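Local coordinates for protein mRNA export factor (Human herpesvirus 1, PDB 4YXP) that regulates viral gene expression, mediating nuclear export of viral intronless mRNAs, inhibiting cellular splicing and helping to shut off host protein synthesis, and works as a homodimer, at the interface of chains A and B. Numbering follows the deposited sequence. Chains: chain A/B, mRNA export factor.

Contact 1: the interface of chains A and B. Residues chain A 39, 42, 61-62, 102, 106; chain B 257, 264-265.
The thioether of A:Met39 lies over the rim of one face of the imidazole of B:His257, on the CG and ND1 side and displaced outward from the ring centre, with SD 3.7 Å from CG. The two side chains run roughly perpendicular. The methionine chain bends at chi2 (-58°) and chi3 (124°), which brings the thioether over the histidine and turns its methyl CE towards the backbone, 3.5 Å from CB of B:His257 and close to its N in helix 249-259. The same imidazole runs on towards helix 93-109 of chain A: its CD2 comes to 3.8 Å from the backbone O of A:Met102, and its NE2 lies 4.0 Å from the methyl CG2 of A:Val106. B:His257 is thus held between a loop and a helix of the partner.

A second cluster forms round the methyl end of A:Met102. Its CE settles between two neighbouring residues of chain B, 3.5 Å from CB of B:Val264 and 3.7 Å from CB of B:His265. CG1 of B:Val264 stands anti to the backbone N (chi1 175°), a setting that lays this branch against CE of A:Met102 at 3.6 Å and also brings it 3.7 Å from the carbonyl O of A:Gly61, with the ring of A:Pro42 further off. B:Val264 hides 87 Å² against the partner, more than any other residue in the patch. A:Gln62 also borders it but is poorly ordered.

Packing by methyl, thioether and ring surfaces characterises this patch. B:Val264 and B:His265 belong to the C-terminal region important for homodimerization, and here that segment is anchored on the body of the partner, one step in the intertwining of the two chains.

Contact 2: the interface of chains A and B. Residues chain A 243, 255-256, 259-260; chain B 34-35, 38.
B:Ser35 pushes its short side chain against helix 249-259 of chain A, between residues a turn apart: its CB lies 3.6 Å from CG1 of A:Val259 and 3.7 Å from CA of A:Ser256. The hydroxyl OG rests against A:Val259 as well, 3.5 Å from its CB, while accepting a hydrogen bond from NH2 of the A:Arg243 guanidinium group at 3.2 Å. The bond is bent, 136° at the hydrogen, and OG sits 31° out of the guanidinium plane rather than straight ahead of the N-H. CG of A:Arg243 stands between its backbone N and carbonyl carbon (chi1 67°), and a further bend at chi3 brings the guanidinium to the serines.

The other terminal nitrogen, NH1, turns back to its own chain and makes a weak hydrogen bond to OG of A:Ser256, 3.0 Å away. The guanidinium therefore spans hydroxyls of both chains, and the weak link may help to steady it. B:Val38, one turn on from B:Ser35, closes over A:Ser256, with both its CB and its CG2 methyl near the serine OG. A:Arg243 and B:Val38 run antiparallel past one another, CG2 reaching 3.9 Å from NH1.

In the fold, the C-terminal end of helix 25-38 of chain B packs on helix 249-259 of chain A. A:Arg243, in the 3-10 helix 242-244, belongs to the CHC2-type zinc finger, next to the zinc ligand A:His242, and helix 249-259 runs on from the finger.

Contact 1: the interface of chains A and B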
loop_
_atom_site.group_PDB
_atom_site.type_symbol
_atom_site.label_atom_id
_atom_site.label_comp_id
_atom_site.label_asym_id
_atom_site.label_seq_id
_atom_site.Cartn_x
_atom_site.Cartn_y
_atom_site.Cartn_z
ATOM N N MET A 39 -8.654 10.785 17.826
ATOM C CA MET A 39 -8.112 9.463 18.140
ATOM C C MET A 39 -7.987 9.200 19.639
ATOM O O MET A 39 -7.613 8.100 20.049
ATOM C CB MET A 39 -6.733 9.285 17.491
ATOM C CG MET A 39 -6.766 9.081 15.989
ATOM S SD MET A 39 -7.752 7.648 15.512
ATOM C CE MET A 39 -8.907 8.425 14.411
ATOM N N PRO A 42 -12.106 7.391 20.372
ATOM C CA PRO A 42 -12.839 7.150 19.124
ATOM C C PRO A 42 -14.167 6.420 19.319
ATOM O O PRO A 42 -15.080 6.599 18.510
ATOM C CB PRO A 42 -11.862 6.296 18.310
ATOM C CG PRO A 42 -11.024 5.612 19.320
ATOM C CD PRO A 42 -10.875 6.584 20.451
ATOM N N GLY A 61 -10.586 -0.180 23.954
ATOM C CA GLY A 61 -9.972 0.848 23.132
ATOM C C GLY A 61 -8.561 1.169 23.593
ATOM O O GLY A 61 -8.145 2.328 23.599
ATOM N N GLN A 62 -7.826 0.134 23.987
ATOM C CA GLN A 62 -6.448 0.284 24.438
ATOM C C GLN A 62 -5.481 -0.002 23.293
ATOM O O GLN A 62 -4.421 0.619 23.191
ATOM C CB GLN A 62 -6.174 -0.651 25.623
ATOM C CG GLN A 62 -4.699 -0.898 25.926
ATOM C CD GLN A 62 -4.176 -2.179 25.296
ATOM O OE1 GLN A 62 -4.618 -2.585 24.218
ATOM N NE2 GLN A 62 -3.240 -2.830 25.974
ATOM N N MET A 102 -11.500 1.927 12.053
ATOM C CA MET A 102 -10.148 1.948 12.597
ATOM C C MET A 102 -9.307 0.813 12.022
ATOM O O MET A 102 -8.160 1.025 11.609
ATOM C CB MET A 102 -10.192 1.864 14.125
ATOM C CG MET A 102 -10.832 3.080 14.780
ATOM S SD MET A 102 -11.018 2.914 16.568
ATOM C CE MET A 102 -9.305 3.033 17.078
ATOM N N VAL A 106 -5.649 0.648 9.930
ATOM C CA VAL A 106 -4.523 -0.154 10.406
ATOM C C VAL A 106 -4.008 -1.054 9.290
ATOM O O VAL A 106 -2.809 -1.097 9.022
ATOM C CB VAL A 106 -4.903 -0.995 11.641
ATOM C CG1 VAL A 106 -3.755 -1.932 12.037
ATOM C CG2 VAL A 106 -5.268 -0.093 12.809
ATOM N N HIS B 257 -7.254 9.140 11.568
ATOM C CA HIS B 257 -6.348 8.027 11.830
ATOM C C HIS B 257 -5.247 7.949 10.772
ATOM O O HIS B 257 -4.159 7.443 11.039
ATOM C CB HIS B 257 -7.118 6.707 11.891
ATOM C CG HIS B 257 -6.438 5.641 12.689
ATOM N ND1 HIS B 257 -5.265 5.864 13.392
ATOM C CD2 HIS B 257 -6.759 4.347 12.914
ATOM C CE1 HIS B 257 -4.902 4.755 14.000
ATOM N NE2 HIS B 257 -5.792 3.813 13.730
ATOM N N VAL B 264 -4.578 1.886 18.024
ATOM C CA VAL B 264 -5.481 2.019 19.160
ATOM C C VAL B 264 -6.346 0.767 19.277
ATOM O O VAL B 264 -6.485 0.201 20.360
ATOM C CB VAL B 264 -6.355 3.283 19.031
ATOM C CG1 VAL B 264 -7.389 3.353 20.151
ATOM C CG2 VAL B 264 -5.483 4.534 19.037
ATOM N N HIS B 265 -6.916 0.340 18.153
ATOM C CA HIS B 265 -7.856 -0.777 18.128
ATOM C C HIS B 265 -7.996 -1.304 16.701
ATOM O O HIS B 265 -7.788 -0.560 15.749
ATOM C CB HIS B 265 -9.215 -0.325 18.677
ATOM C CG HIS B 265 -10.280 -1.375 18.630
ATOM N ND1 HIS B 265 -10.654 -2.104 19.737
ATOM C CD2 HIS B 265 -11.066 -1.806 17.613
ATOM C CE1 HIS B 265 -11.618 -2.946 19.404
ATOM N NE2 HIS B 265 -11.886 -2.784 18.121
#

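Contact 2: the interface of chains A and B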
loop_
_atom_site.group_PDB
_atom_site.type_symbol
_atom_site.label_atom_id
_atom_site.label_comp_id
_atom_site.label_asym_id
_atom_site.label_seq_id
_atom_site.Cartn_x
_atom_site.Cartn_y
_atom_site.Cartn_z
ATOM N N ARG A 243 13.623 -17.427 -6.959
ATOM C CA ARG A 243 14.953 -17.109 -7.483
ATOM C C ARG A 243 15.705 -18.345 -7.998
ATOM O O ARG A 243 16.717 -18.213 -8.687
ATOM C CB ARG A 243 15.789 -16.401 -6.412
ATOM C CG ARG A 243 16.163 -17.267 -5.217
ATOM C CD ARG A 243 16.648 -16.409 -4.050
ATOM N NE ARG A 243 15.570 -15.621 -3.454
ATOM C CZ ARG A 243 15.756 -14.601 -2.621
ATOM N NH1 ARG A 243 16.982 -14.226 -2.280
ATOM N NH2 ARG A 243 14.714 -13.945 -2.130
ATOM N N ALA A 255 12.394 -9.398 -4.565
ATOM C CA ALA A 255 11.958 -10.435 -3.635
ATOM C C ALA A 255 12.698 -10.306 -2.309
ATOM O O ALA A 255 12.092 -10.359 -1.242
ATOM C CB ALA A 255 12.177 -11.816 -4.234
ATOM N N SER A 256 14.011 -10.117 -2.386
ATOM C CA SER A 256 14.845 -10.048 -1.195
ATOM C C SER A 256 14.531 -8.825 -0.329
ATOM O O SER A 256 14.511 -8.922 0.901
ATOM C CB SER A 256 16.324 -10.038 -1.589
ATOM O OG SER A 256 16.693 -11.277 -2.170
ATOM N N VAL A 259 11.393 -9.187 1.740
ATOM C CA VAL A 259 11.628 -10.055 2.890
ATOM C C VAL A 259 12.518 -9.373 3.936
ATOM O O VAL A 259 12.324 -9.565 5.135
ATOM C CB VAL A 259 12.241 -11.402 2.429
ATOM C CG1 VAL A 259 12.717 -12.240 3.616
ATOM C CG2 VAL A 259 11.224 -12.185 1.608
ATOM N N ALA A 260 13.492 -8.587 3.481
ATOM C CA ALA A 260 14.408 -7.878 4.379
ATOM C C ALA A 260 14.310 -6.365 4.163
ATOM O O ALA A 260 15.091 -5.797 3.401
ATOM C CB ALA A 260 15.838 -8.353 4.160
ATOM N N ARG B 34 18.920 -15.724 3.463
ATOM C CA ARG B 34 19.251 -15.602 2.047
ATOM C C ARG B 34 18.873 -14.229 1.487
ATOM O O ARG B 34 19.611 -13.660 0.682
ATOM C CB ARG B 34 18.563 -16.705 1.239
ATOM C CG ARG B 34 19.275 -18.049 1.311
ATOM C CD ARG B 34 18.649 -19.075 0.373
ATOM N NE ARG B 34 17.372 -19.581 0.874
ATOM C CZ ARG B 34 17.246 -20.592 1.730
ATOM N NH1 ARG B 34 18.319 -21.218 2.197
ATOM N NH2 ARG B 34 16.040 -20.978 2.124
ATOM N N SER B 35 17.731 -13.692 1.903
ATOM C CA SER B 35 17.314 -12.373 1.428
ATOM C C SER B 35 18.176 -11.280 2.056
ATOM O O SER B 35 18.569 -10.322 1.386
ATOM C CB SER B 35 15.837 -12.122 1.733
ATOM O OG SER B 35 15.003 -12.876 0.870
ATOM N N VAL B 38 21.464 -10.919 0.206
ATOM C CA VAL B 38 21.372 -10.171 -1.044
ATOM C C VAL B 38 21.457 -8.676 -0.749
ATOM O O VAL B 38 22.108 -7.920 -1.474
ATOM C CB VAL B 38 20.073 -10.513 -1.806
ATOM C CG1 VAL B 38 19.842 -9.542 -2.966
ATOM C CG2 VAL B 38 20.125 -11.941 -2.321
#

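The C-alpha centres of contacts 1 and 2 lie about 33 Å apart. Both use helix 249-259 of one chain and, from the other, the end of helix 25-38 or the A:Met39 that follows it, with the chains exchanged; contact 1 adds helix 93-109, the 61-62 loop and the 264-265 tail. By the two-fold symmetry, the twin of contact 2 sets A:Ser35 and A:Val38 on B:Ser256 and B:Val259, right next to A:Met39 on B:His257 in contact 1, making one continuous contact zone. This exchange is consistent with the intertwined homodimer and forms part of it.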